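Local coordinates for coenzyme F420-dependent N(5),N(10)-methenyltetrahydromethanopterin reductase-related protein (Desulfurobacterium thermolithotrophum DSM 11699, PDB 6HUZ) that probably acts on tetrahydrofolate derivatives as a bacterial paralog of [Fe]-hydrogenase and binds the iron-guanylylpyridinol cofactor, at residues D74-E77 against A78-A82; Y127-N130 against A131-L134; Y220-V223 against S224-I227; E236-I239 against A240-L243. All coordinates share one frame; numbering follows the deposited sequence.

Interaction 1. Residues D74-E77 against A78-A82. With FE9 (iron-guanylyl pyridinol cofactor), chain B.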
loop_
_atom_site.group_PDB
_atom_site.type_symbol
_atom_site.label_atom_id
_atom_site.label_comp_id
_atom_site.label_asym_id
_atom_site.label_seq_id
_atom_site.Cartn_x
_atom_site.Cartn_y
_atom_site.Cartn_z
ATOM N N ASP A 74 -16.510 9.403 38.148
ATOM C CA ASP A 74 -17.520 8.352 38.034
ATOM C C ASP A 74 -18.012 8.226 36.593
ATOM O O ASP A 74 -18.805 9.045 36.126
ATOM C CB ASP A 74 -18.687 8.695 38.985
ATOM C CG ASP A 74 -19.636 7.554 39.292
ATOM O OD1 ASP A 74 -19.709 6.603 38.478
ATOM O OD2 ASP A 74 -20.320 7.617 40.342
ATOM N N ASP A 75 -17.539 7.196 35.896
ATOM C CA ASP A 75 -17.892 6.935 34.500
ATOM C C ASP A 75 -19.344 6.540 34.346
ATOM O O ASP A 75 -19.990 6.958 33.392
ATOM C CB ASP A 75 -17.014 5.810 33.923
ATOM C CG ASP A 75 -15.556 6.149 33.668
ATOM O OD1 ASP A 75 -15.193 7.343 33.758
ATOM O OD2 ASP A 75 -14.777 5.218 33.384
ATOM N N ILE A 76 -19.865 5.731 35.277
ATOM C CA ILE A 76 -21.263 5.304 35.223
ATOM C C ILE A 76 -22.197 6.496 35.432
ATOM O O ILE A 76 -23.169 6.658 34.700
ATOM C CB ILE A 76 -21.550 4.169 36.241
ATOM C CG1 ILE A 76 -20.943 2.838 35.744
ATOM C CG2 ILE A 76 -23.062 4.032 36.464
ATOM C CD1 ILE A 76 -21.145 1.656 36.686
ATOM N N GLU A 77 -21.921 7.328 36.418
ATOM C CA GLU A 77 -22.790 8.471 36.658
ATOM C C GLU A 77 -22.696 9.450 35.507
ATOM O O GLU A 77 -23.698 10.062 35.143
ATOM C CB GLU A 77 -22.476 9.145 37.997
ATOM C CG GLU A 77 -23.198 8.501 39.167
ATOM C CD GLU A 77 -24.711 8.584 39.094
ATOM O OE1 GLU A 77 -25.242 9.708 38.943
ATOM O OE2 GLU A 77 -25.367 7.520 39.188
ATOM N N ALA A 78 -21.504 9.580 34.912
ATOM C CA ALA A 78 -21.278 10.483 33.793
ATOM C C ALA A 78 -22.069 10.066 32.546
ATOM O O ALA A 78 -22.338 10.907 31.692
ATOM C CB ALA A 78 -19.793 10.521 33.455
ATOM N N ALA A 79 -22.443 8.782 32.438
ATOM C CA ALA A 79 -23.188 8.273 31.277
ATOM C C ALA A 79 -24.700 8.532 31.335
ATOM O O ALA A 79 -25.328 8.669 30.293
ATOM C CB ALA A 79 -22.952 6.778 31.144
ATOM N N LYS A 80 -25.263 8.586 32.535
ATOM C CA LYS A 80 -26.694 8.759 32.826
ATOM C C LYS A 80 -27.488 9.703 31.915
ATOM O O LYS A 80 -28.590 9.318 31.493
ATOM C CB LYS A 80 -26.918 9.152 34.287
ATOM C CG LYS A 80 -26.296 8.190 35.309
ATOM C CD LYS A 80 -27.218 7.057 35.726
ATOM C CE LYS A 80 -26.553 6.178 36.755
ATOM N NZ LYS A 80 -27.479 5.750 37.838
ATOM N N GLU A 81 -27.001 10.916 31.606
ATOM C CA GLU A 81 -27.807 11.778 30.703
ATOM C C GLU A 81 -27.090 12.012 29.350
ATOM O O GLU A 81 -27.516 12.850 28.559
ATOM C CB GLU A 81 -28.149 13.140 31.332
ATOM C CG GLU A 81 -28.395 13.125 32.823
ATOM C CD GLU A 81 -28.399 14.526 33.392
ATOM O OE1 GLU A 81 -29.503 15.078 33.596
ATOM O OE2 GLU A 81 -27.297 15.077 33.625
ATOM N N ALA A 82 -26.014 11.280 29.094
ATOM C CA ALA A 82 -25.219 11.440 27.899
ATOM C C ALA A 82 -25.889 11.023 26.570
ATOM O O ALA A 82 -26.238 9.856 26.393
ATOM C CB ALA A 82 -23.905 10.695 28.080
HETATM O O2 FE9 B . -2.411 11.008 21.165
HETATM FE FE FE9 B . -5.029 11.262 19.300
HETATM C C1F FE9 B . -4.952 12.997 19.881
HETATM O O1F FE9 B . -4.910 14.071 20.239
HETATM C C2F FE9 B . -5.485 11.885 17.634
HETATM O O2F FE9 B . -5.797 12.280 16.623
HETATM C C8 FE9 B . -6.848 10.981 19.796
HETATM O O18 FE9 B . -7.783 11.333 19.099
HETATM C C7 FE9 B . -7.124 10.273 21.112
HETATM C C6 FE9 B . -5.801 10.197 21.820
HETATM N N1 FE9 B . -4.667 10.640 21.119
HETATM C C5 FE9 B . -5.725 9.698 23.202
HETATM C C5M FE9 B . -6.968 9.199 23.882
HETATM C C4 FE9 B . -4.408 9.658 23.858
HETATM C C3 FE9 B . -3.209 10.122 23.107
HETATM C C3M FE9 B . -1.831 10.131 23.719
HETATM C C2 FE9 B . -3.396 10.633 21.697
HETATM O O3P FE9 B . -4.354 9.115 25.105
HETATM P P1 FE9 B . -4.251 9.990 26.459
HETATM O O1P FE9 B . -3.758 11.320 26.141
HETATM O O2P FE9 B . -3.128 9.281 27.384
HETATM O "O5'" FE9 B . -5.716 10.004 27.085
HETATM C "C5'" FE9 B . -6.303 8.860 27.686
HETATM C "C4'" FE9 B . -7.064 9.363 28.908
HETATM O "O4'" FE9 B . -7.827 8.300 29.464
HETATM C "C1'" FE9 B . -7.867 8.487 30.873
HETATM C "C2'" FE9 B . -6.467 8.956 31.208
HETATM O "O2'" FE9 B . -6.358 9.622 32.473
HETATM C "C3'" FE9 B . -6.145 9.860 30.023
HETATM O "O3'" FE9 B . -6.423 11.236 30.285
HETATM N N9A FE9 B . -8.320 7.246 31.527
HETATM C C4A FE9 B . -9.592 7.023 31.766
HETATM N N3A FE9 B . -10.707 7.769 31.598
HETATM C C2A FE9 B . -11.891 7.273 32.012
HETATM N N2A FE9 B . -12.985 8.034 31.788
HETATM N N1A FE9 B . -12.032 6.072 32.607
HETATM C C6A FE9 B . -10.984 5.275 32.876
HETATM O O6A FE9 B . -11.132 4.162 33.409
HETATM C C5A FE9 B . -9.659 5.716 32.435
HETATM N N7A FE9 B . -8.407 5.237 32.483
HETATM C C8A FE9 B . -7.603 6.177 31.925
HETATM O O HOH W 1 -24.996 13.238 34.640
HETATM O O HOH W 2 -2.955 10.701 18.642
#

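Interaction 2. Residues Y127-N130 against A131-L134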
loop_
_atom_site.group_PDB
_atom_site.type_symbol
_atom_site.label_atom_id
_atom_site.label_comp_id
_atom_site.label_asym_id
_atom_site.label_seq_id
_atom_site.Cartn_x
_atom_site.Cartn_y
_atom_site.Cartn_z
ATOM N N TYR A 127 -16.806 -6.022 19.376
ATOM C CA TYR A 127 -16.583 -6.498 20.741
ATOM C C TYR A 127 -17.856 -6.409 21.601
ATOM O O TYR A 127 -18.104 -7.272 22.449
ATOM C CB TYR A 127 -15.505 -5.630 21.415
ATOM C CG TYR A 127 -15.287 -5.983 22.871
ATOM C CD1 TYR A 127 -14.546 -7.103 23.232
ATOM C CD2 TYR A 127 -15.845 -5.220 23.883
ATOM C CE1 TYR A 127 -14.348 -7.439 24.565
ATOM C CE2 TYR A 127 -15.651 -5.543 25.223
ATOM C CZ TYR A 127 -14.904 -6.656 25.559
ATOM O OH TYR A 127 -14.706 -6.990 26.874
ATOM N N LEU A 128 -18.663 -5.363 21.402
ATOM C CA LEU A 128 -19.861 -5.194 22.219
ATOM C C LEU A 128 -21.133 -5.922 21.760
ATOM O O LEU A 128 -22.158 -5.735 22.388
ATOM C CB LEU A 128 -20.143 -3.690 22.368
ATOM C CG LEU A 128 -19.079 -2.904 23.141
ATOM C CD1 LEU A 128 -19.349 -1.423 23.056
ATOM C CD2 LEU A 128 -19.013 -3.340 24.610
ATOM N N GLN A 129 -21.090 -6.760 20.722
ATOM C CA GLN A 129 -22.317 -7.441 20.278
ATOM C C GLN A 129 -23.068 -8.241 21.342
ATOM O O GLN A 129 -24.286 -8.100 21.436
ATOM C CB GLN A 129 -22.041 -8.327 19.042
ATOM C CG GLN A 129 -21.770 -7.517 17.771
ATOM C CD GLN A 129 -22.896 -6.571 17.405
ATOM O OE1 GLN A 129 -24.046 -6.973 17.212
ATOM N NE2 GLN A 129 -22.596 -5.293 17.294
ATOM N N ASN A 130 -22.401 -9.082 22.141
ATOM C CA ASN A 130 -23.161 -9.832 23.129
ATOM C C ASN A 130 -23.717 -8.922 24.246
ATOM O O ASN A 130 -24.805 -9.170 24.758
ATOM C CB ASN A 130 -22.320 -10.961 23.717
ATOM C CG ASN A 130 -23.155 -11.944 24.493
ATOM O OD1 ASN A 130 -24.209 -12.420 24.024
ATOM N ND2 ASN A 130 -22.714 -12.262 25.704
ATOM N N ALA A 131 -22.976 -7.876 24.611
ATOM C CA ALA A 131 -23.422 -6.944 25.654
ATOM C C ALA A 131 -24.679 -6.207 25.151
ATOM O O ALA A 131 -25.615 -6.021 25.910
ATOM C CB ALA A 131 -22.306 -5.958 25.976
ATOM N N ILE A 132 -24.706 -5.821 23.876
ATOM C CA ILE A 132 -25.859 -5.140 23.275
ATOM C C ILE A 132 -27.044 -6.105 23.329
ATOM O O ILE A 132 -28.107 -5.722 23.794
ATOM C CB ILE A 132 -25.568 -4.673 21.836
ATOM C CG1 ILE A 132 -24.553 -3.508 21.812
ATOM C CG2 ILE A 132 -26.848 -4.290 21.117
ATOM C CD1 ILE A 132 -23.680 -3.408 20.421
ATOM N N PHE A 133 -26.876 -7.362 22.861
ATOM C CA PHE A 133 -27.991 -8.320 22.932
ATOM C C PHE A 133 -28.524 -8.454 24.365
ATOM O O PHE A 133 -29.731 -8.371 24.578
ATOM C CB PHE A 133 -27.577 -9.710 22.432
ATOM C CG PHE A 133 -28.614 -10.789 22.668
ATOM C CD1 PHE A 133 -29.779 -10.829 21.920
ATOM C CD2 PHE A 133 -28.392 -11.796 23.592
ATOM C CE1 PHE A 133 -30.713 -11.839 22.114
ATOM C CE2 PHE A 133 -29.346 -12.792 23.810
ATOM C CZ PHE A 133 -30.509 -12.795 23.083
ATOM N N LEU A 134 -27.629 -8.677 25.338
ATOM C CA LEU A 134 -28.011 -8.853 26.743
ATOM C C LEU A 134 -28.677 -7.651 27.394
ATOM O O LEU A 134 -29.623 -7.830 28.151
ATOM C CB LEU A 134 -26.784 -9.236 27.572
ATOM C CG LEU A 134 -26.249 -10.635 27.341
ATOM C CD1 LEU A 134 -24.956 -10.849 28.116
ATOM C CD2 LEU A 134 -27.281 -11.661 27.740
HETATM O O HOH W 3 -19.935 -7.826 24.431
#

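Interaction 3. Residues Y220-V223 against S224-I227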
loop_
_atom_site.group_PDB
_atom_site.type_symbol
_atom_site.label_atom_id
_atom_site.label_comp_id
_atom_site.label_asym_id
_atom_site.label_seq_id
_atom_site.Cartn_x
_atom_site.Cartn_y
_atom_site.Cartn_z
ATOM N N TYR A 220 2.443 8.771 -10.030
ATOM C CA TYR A 220 2.689 7.694 -10.987
ATOM C C TYR A 220 1.582 7.674 -12.054
ATOM O O TYR A 220 1.844 7.398 -13.216
ATOM C CB TYR A 220 2.815 6.344 -10.248
ATOM C CG TYR A 220 2.620 5.171 -11.162
ATOM C CD1 TYR A 220 3.544 4.887 -12.167
ATOM C CD2 TYR A 220 1.494 4.359 -11.057
ATOM C CE1 TYR A 220 3.350 3.828 -13.046
ATOM C CE2 TYR A 220 1.281 3.305 -11.948
ATOM C CZ TYR A 220 2.212 3.046 -12.939
ATOM O OH TYR A 220 2.002 2.019 -13.825
ATOM N N TYR A 221 0.351 7.968 -11.675
ATOM C CA TYR A 221 -0.738 8.005 -12.646
ATOM C C TYR A 221 -0.463 9.128 -13.669
ATOM O O TYR A 221 -0.649 8.926 -14.875
ATOM C CB TYR A 221 -2.077 8.271 -11.906
ATOM C CG TYR A 221 -3.167 8.779 -12.809
ATOM C CD1 TYR A 221 -3.986 7.904 -13.500
ATOM C CD2 TYR A 221 -3.381 10.140 -12.976
ATOM C CE1 TYR A 221 -4.988 8.363 -14.342
ATOM C CE2 TYR A 221 -4.375 10.612 -13.822
ATOM C CZ TYR A 221 -5.171 9.718 -14.512
ATOM O OH TYR A 221 -6.171 10.153 -15.343
ATOM N N LYS A 222 -0.033 10.323 -13.200
ATOM C CA LYS A 222 0.245 11.439 -14.145
ATOM C C LYS A 222 1.407 11.094 -15.103
ATOM O O LYS A 222 1.329 11.401 -16.291
ATOM C CB LYS A 222 0.536 12.735 -13.376
ATOM C CG LYS A 222 -0.732 13.416 -12.853
ATOM C CD LYS A 222 -0.505 14.121 -11.532
ATOM C CE LYS A 222 0.517 15.223 -11.601
ATOM N NZ LYS A 222 1.326 15.284 -10.362
ATOM N N VAL A 223 2.484 10.448 -14.597
ATOM C CA VAL A 223 3.611 10.057 -15.465
ATOM C C VAL A 223 3.097 9.031 -16.477
ATOM O O VAL A 223 3.424 9.101 -17.650
ATOM C CB VAL A 223 4.783 9.453 -14.656
ATOM C CG1 VAL A 223 5.860 8.892 -15.596
ATOM C CG2 VAL A 223 5.389 10.487 -13.723
ATOM N N SER A 224 2.291 8.064 -16.024
ATOM C CA SER A 224 1.724 7.025 -16.908
ATOM C C SER A 224 0.822 7.596 -18.013
ATOM O O SER A 224 0.934 7.195 -19.165
ATOM C CB SER A 224 0.914 6.027 -16.085
ATOM O OG SER A 224 1.820 5.262 -15.314
ATOM N N ARG A 225 -0.067 8.510 -17.650
ATOM C CA ARG A 225 -1.016 9.157 -18.560
ATOM C C ARG A 225 -0.319 10.063 -19.568
ATOM O O ARG A 225 -0.614 10.001 -20.768
ATOM C CB ARG A 225 -2.023 10.003 -17.715
ATOM C CG ARG A 225 -2.978 10.962 -18.477
ATOM C CD ARG A 225 -3.632 12.025 -17.550
ATOM N NE ARG A 225 -2.685 13.068 -17.128
ATOM C CZ ARG A 225 -2.896 13.969 -16.169
ATOM N NH1 ARG A 225 -4.044 13.986 -15.505
ATOM N NH2 ARG A 225 -1.956 14.861 -15.865
ATOM N N ASP A 226 0.593 10.917 -19.089
ATOM C CA ASP A 226 1.282 11.896 -19.944
ATOM C C ASP A 226 2.583 11.503 -20.596
ATOM O O ASP A 226 2.829 11.982 -21.682
ATOM C CB ASP A 226 1.617 13.166 -19.159
ATOM C CG ASP A 226 0.452 13.850 -18.502
ATOM O OD1 ASP A 226 -0.699 13.619 -18.945
ATOM O OD2 ASP A 226 0.682 14.609 -17.534
ATOM N N ILE A 227 3.444 10.723 -19.932
ATOM C CA ILE A 227 4.740 10.402 -20.508
ATOM C C ILE A 227 4.823 8.993 -21.079
ATOM O O ILE A 227 5.239 8.850 -22.221
ATOM C CB ILE A 227 5.835 10.695 -19.441
ATOM C CG1 ILE A 227 5.757 12.184 -18.985
ATOM C CG2 ILE A 227 7.189 10.384 -20.003
ATOM C CD1 ILE A 227 6.601 12.568 -17.799
#

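Interaction 4. Residues E236-I239 against A240-L243. With NA (sodium ion), chain H; NA (sodium ion), chain I.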
loop_
_atom_site.group_PDB
_atom_site.type_symbol
_atom_site.label_atom_id
_atom_site.label_comp_id
_atom_site.label_asym_id
_atom_site.label_seq_id
_atom_site.Cartn_x
_atom_site.Cartn_y
_atom_site.Cartn_z
ATOM N N GLU A 236 -3.599 1.278 -12.847
ATOM C CA GLU A 236 -4.289 0.920 -11.602
ATOM C C GLU A 236 -3.826 -0.416 -11.080
ATOM O O GLU A 236 -3.776 -0.582 -9.875
ATOM C CB GLU A 236 -5.814 0.913 -11.782
ATOM C CG GLU A 236 -6.346 2.306 -12.027
ATOM C CD GLU A 236 -7.849 2.429 -11.929
ATOM O OE1 GLU A 236 -8.548 1.390 -11.883
ATOM O OE2 GLU A 236 -8.327 3.584 -11.910
ATOM N N PHE A 237 -3.512 -1.369 -11.971
ATOM C CA PHE A 237 -3.022 -2.682 -11.550
ATOM C C PHE A 237 -1.664 -2.460 -10.835
ATOM O O PHE A 237 -1.453 -2.984 -9.755
ATOM C CB PHE A 237 -2.795 -3.623 -12.770
ATOM C CG PHE A 237 -2.114 -4.893 -12.324
ATOM C CD1 PHE A 237 -2.848 -5.934 -11.779
ATOM C CD2 PHE A 237 -0.729 -5.022 -12.390
ATOM C CE1 PHE A 237 -2.207 -7.078 -11.305
ATOM C CE2 PHE A 237 -0.096 -6.171 -11.927
ATOM C CZ PHE A 237 -0.841 -7.189 -11.388
ATOM N N GLN A 238 -0.757 -1.675 -11.445
ATOM C CA GLN A 238 0.562 -1.384 -10.855
ATOM C C GLN A 238 0.432 -0.721 -9.477
ATOM O O GLN A 238 1.137 -1.125 -8.560
ATOM C CB GLN A 238 1.381 -0.486 -11.787
ATOM C CG GLN A 238 1.877 -1.224 -13.034
ATOM C CD GLN A 238 2.967 -2.217 -12.734
ATOM O OE1 GLN A 238 3.899 -1.955 -11.934
ATOM N NE2 GLN A 238 2.897 -3.383 -13.361
ATOM N N ILE A 239 -0.465 0.248 -9.312
ATOM C CA ILE A 239 -0.662 0.908 -7.986
ATOM C C ILE A 239 -1.151 -0.138 -6.972
ATOM O O ILE A 239 -0.568 -0.270 -5.914
ATOM C CB ILE A 239 -1.704 2.058 -8.087
ATOM C CG1 ILE A 239 -1.142 3.202 -8.957
ATOM C CG2 ILE A 239 -2.121 2.595 -6.661
ATOM C CD1 ILE A 239 -2.184 4.087 -9.488
ATOM N N ALA A 240 -2.216 -0.868 -7.309
ATOM C CA ALA A 240 -2.775 -1.874 -6.409
ATOM C C ALA A 240 -1.750 -2.899 -6.005
ATOM O O ALA A 240 -1.632 -3.214 -4.828
ATOM C CB ALA A 240 -3.979 -2.564 -7.061
ATOM N N GLN A 241 -0.997 -3.431 -6.977
ATOM C CA GLN A 241 -0.014 -4.440 -6.690
ATOM C C GLN A 241 1.074 -3.931 -5.798
ATOM O O GLN A 241 1.444 -4.659 -4.907
ATOM C CB GLN A 241 0.646 -4.984 -7.985
ATOM C CG GLN A 241 1.595 -6.158 -7.696
ATOM C CD GLN A 241 2.327 -6.696 -8.917
ATOM O OE1 GLN A 241 2.281 -7.882 -9.224
ATOM N NE2 GLN A 241 3.049 -5.859 -9.632
ATOM N N SER A 242 1.671 -2.760 -6.102
ATOM C CA SER A 242 2.777 -2.245 -5.312
ATOM C C SER A 242 2.379 -2.148 -3.860
ATOM O O SER A 242 3.101 -2.630 -2.986
ATOM C CB SER A 242 3.206 -0.838 -5.787
ATOM O OG SER A 242 3.846 -0.838 -7.056
ATOM N N LEU A 243 1.237 -1.500 -3.600
ATOM C CA LEU A 243 0.794 -1.275 -2.231
ATOM C C LEU A 243 0.368 -2.544 -1.511
ATOM O O LEU A 243 0.682 -2.668 -0.327
ATOM C CB LEU A 243 -0.279 -0.185 -2.190
ATOM C CG LEU A 243 0.147 1.134 -2.870
ATOM C CD1 LEU A 243 -0.950 2.168 -2.783
ATOM C CD2 LEU A 243 1.510 1.658 -2.340
HETATM NA NA NA H . 3.454 -2.758 -9.115
HETATM NA NA NA I . -11.055 2.726 -12.732
HETATM O O HOH W 4 -11.580 3.036 -15.412
#

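Interaction 1. Residues D74-E77 against A78-A82
Ala79 N is shared between two carbonyls of the short helix 75-79, part of the Rossmann-like N-terminal domain. It meets Ile76 O at 3.2 Å from above the carbonyl plane, and Asp75 O by a weaker bond. The bond to Ile76 spans three residues, as in a 3-10 turn. The start of the helix is more regular. Ala78 N bonds to Asp74 O at 3.0 Å, and Asp74 is the N-cap. Its OD1 accepts from Glu77 N at 3.1 Å. Glu77 and Lys80 form a salt bridge along the exposed side, OE2 to NZ 3.1 Å. The Glu77 chain bends at chi2 (-63°), which folds the carboxylate across the lysine. Asp75 faces the other way, toward the cofactor guanine. Its OD2 takes N1A of FE9 at 3.0 Å, with an almost straight N-H (178°), and OD1 takes N2A. Ser49 OG also bonds to OD1. With an alanine in place of Asp75, N1A and N2A of the guanine would probably lose their carboxylate acceptors, and Ser49 OG its partner. Ala78 packs against strands 2-6 and 45-49, and its CB lies 3.2 Å from Asp74 O.

Interaction 2. Residues Y127-N130 against A131-L134
Ile132 packs back on Leu128 at the first turn of helix 129-135, in the Rossmann-like N-terminal domain. Leu128 is the first residue past the preceding helix and the N-cap of this one. The tight part is on the buried side. Ile132 CG1 lies 3.3 Å from Leu128 O, and CD1 sits 4.0 Å from Leu128 CB. CG1 is beside the backbone N of Ile132 (chi1 -70°), which lays the ethyl branch back toward the preceding turn. Both residues also touch Phe142 of strand 141-144, and Leu128 reaches helix 95-103. Ile132 N donates to Leu128 O at 3.0 Å, nearly along the C=O axis. Gln129 is exposed, but its NE2 bonds to Asn125 O and passes 3.8 Å from Ile132 CD1. The other side is more exposed and has few side-chain contacts. There the Asn130 amide crosses Leu134, ND2 3.6 Å from CD1. The backbone bonds stay intact, with Leu134 N to Asn130 O at 2.9 Å. Phe133 directs its ring away from the earlier turn. The break between the helices is bridged by water 3. It donates to Tyr127 O at 2.8 Å and accepts from Ala131 N at 3.0 Å.

Interaction 3. Residues Y220-V223 against S224-I227
Tyr220 O accepts twice from Ser224, one turn further along helix 207-228 of the helical C-terminal domain. Ser224 N donates at 2.9 Å and Ser224 OG at 3.0 Å, from opposite faces of the carbonyl plane. OG lies beside the backbone N (chi1 -71°), and this bends the hydroxyl back to the carbonyl. The same oxygen also sits over one face of the Tyr220 ring, 3.1 Å from CE1. The remaining backbone pairs are regular, Arg225 N to Tyr221 O, Asp226 N to Lys222 O and Ile227 N to Val223 O. Near its end the helix widens into a pi-type turn, and Ser224 makes a backbone bond with Thr230. All three nitrogens of the Arg225 guanidinium have partners. NE bonds to Asp226 OD1 at 2.7 Å and NH2 to Asp226 OD2 at 3.1 Å, a side-on, two-pronged salt bridge. NH1 salt-bridges Glu300 and hydrogen-bonds Thr297 O, both of the second subunit. Tyr221 OH bonds to the same Glu300 carboxylate, so Tyr221 and Arg225 hold one acidic group across the dimer interface. Their planes stand 74° apart. Lys222 runs alongside the arginine, with its CG over one guanidinium face, 3.6 Å from NH2.

Interaction 4. Residues E236-I239 against A240-L243
Gln238 and Ser242 form a sodium site on helix 232-262, where the C-terminal domain meets the second subunit. They give three oxygens to the ion, all from one helical turn. Gln238 O lies 2.9 Å from sodium, Gln238 OE1 3.0 Å and Ser242 OG 2.8 Å. The Gln238 chain bends at chi2 (-71°), which turns OE1 to the same ion as its own carbonyl O. Gln238 O also accepts from Ser242 N, so it serves both the helix and the metal. Ser242 OG is hydrogen-bonded to Thr210 of the second subunit, and the Gln238 amide has Asp204 of that subunit as a polar partner.

Gln241 crosses the ring of Phe237. Its CB lies over one face, and its CD is 3.9 Å from Phe237 CE2. The amide and ring planes are 60° apart. The extended chain of Gln241 carries NE2 to Ser200 OG of the second subunit. If Gln241 were an alanine, Ser200 of the second subunit would probably lose its amide partner, and Phe237 the amide packed against CE2 and CZ.

On another side, Ile239 and Leu243 run alongside each other, CG2 to CD1 4.1 Å. Glu236 leaves the helix elsewhere and grips a second sodium with both carboxylate oxygens, OE1 at 3.0 Å. Water 4 and, from the second subunit, Glu256 OE1 and Lys356 O complete that site, and Arg232 NE bonds to OE2. Polar and apolar pairs four residues apart, on a long helix buried between subunits, fit the intertwined helical C-terminal domains of [Fe]-hydrogenase-type homodimers.

The four contacts fall into two pairs, one in each domain. Interactions 1 and 2 belong to the Rossmann-like N-terminal domain, with centres 19 Å apart and no touch. Interaction 1 binds the guanine end of the iron cofactor. Interaction 2 stands back, with the Leu128 side chain about 14 Å from that cofactor. Interactions 3 and 4 lie on successive helices of the C-terminal domain, centres 14 Å apart, and they do touch. Tyr220 OH rests 3.3 Å from Gln238 CB. Both also meet the second subunit, and the side chains of Tyr220 and Gln238 each lie about 7 Å from a bound methenyltetrahydrofolate. Interactions 1 and 3 are 55 Å apart, centre to centre.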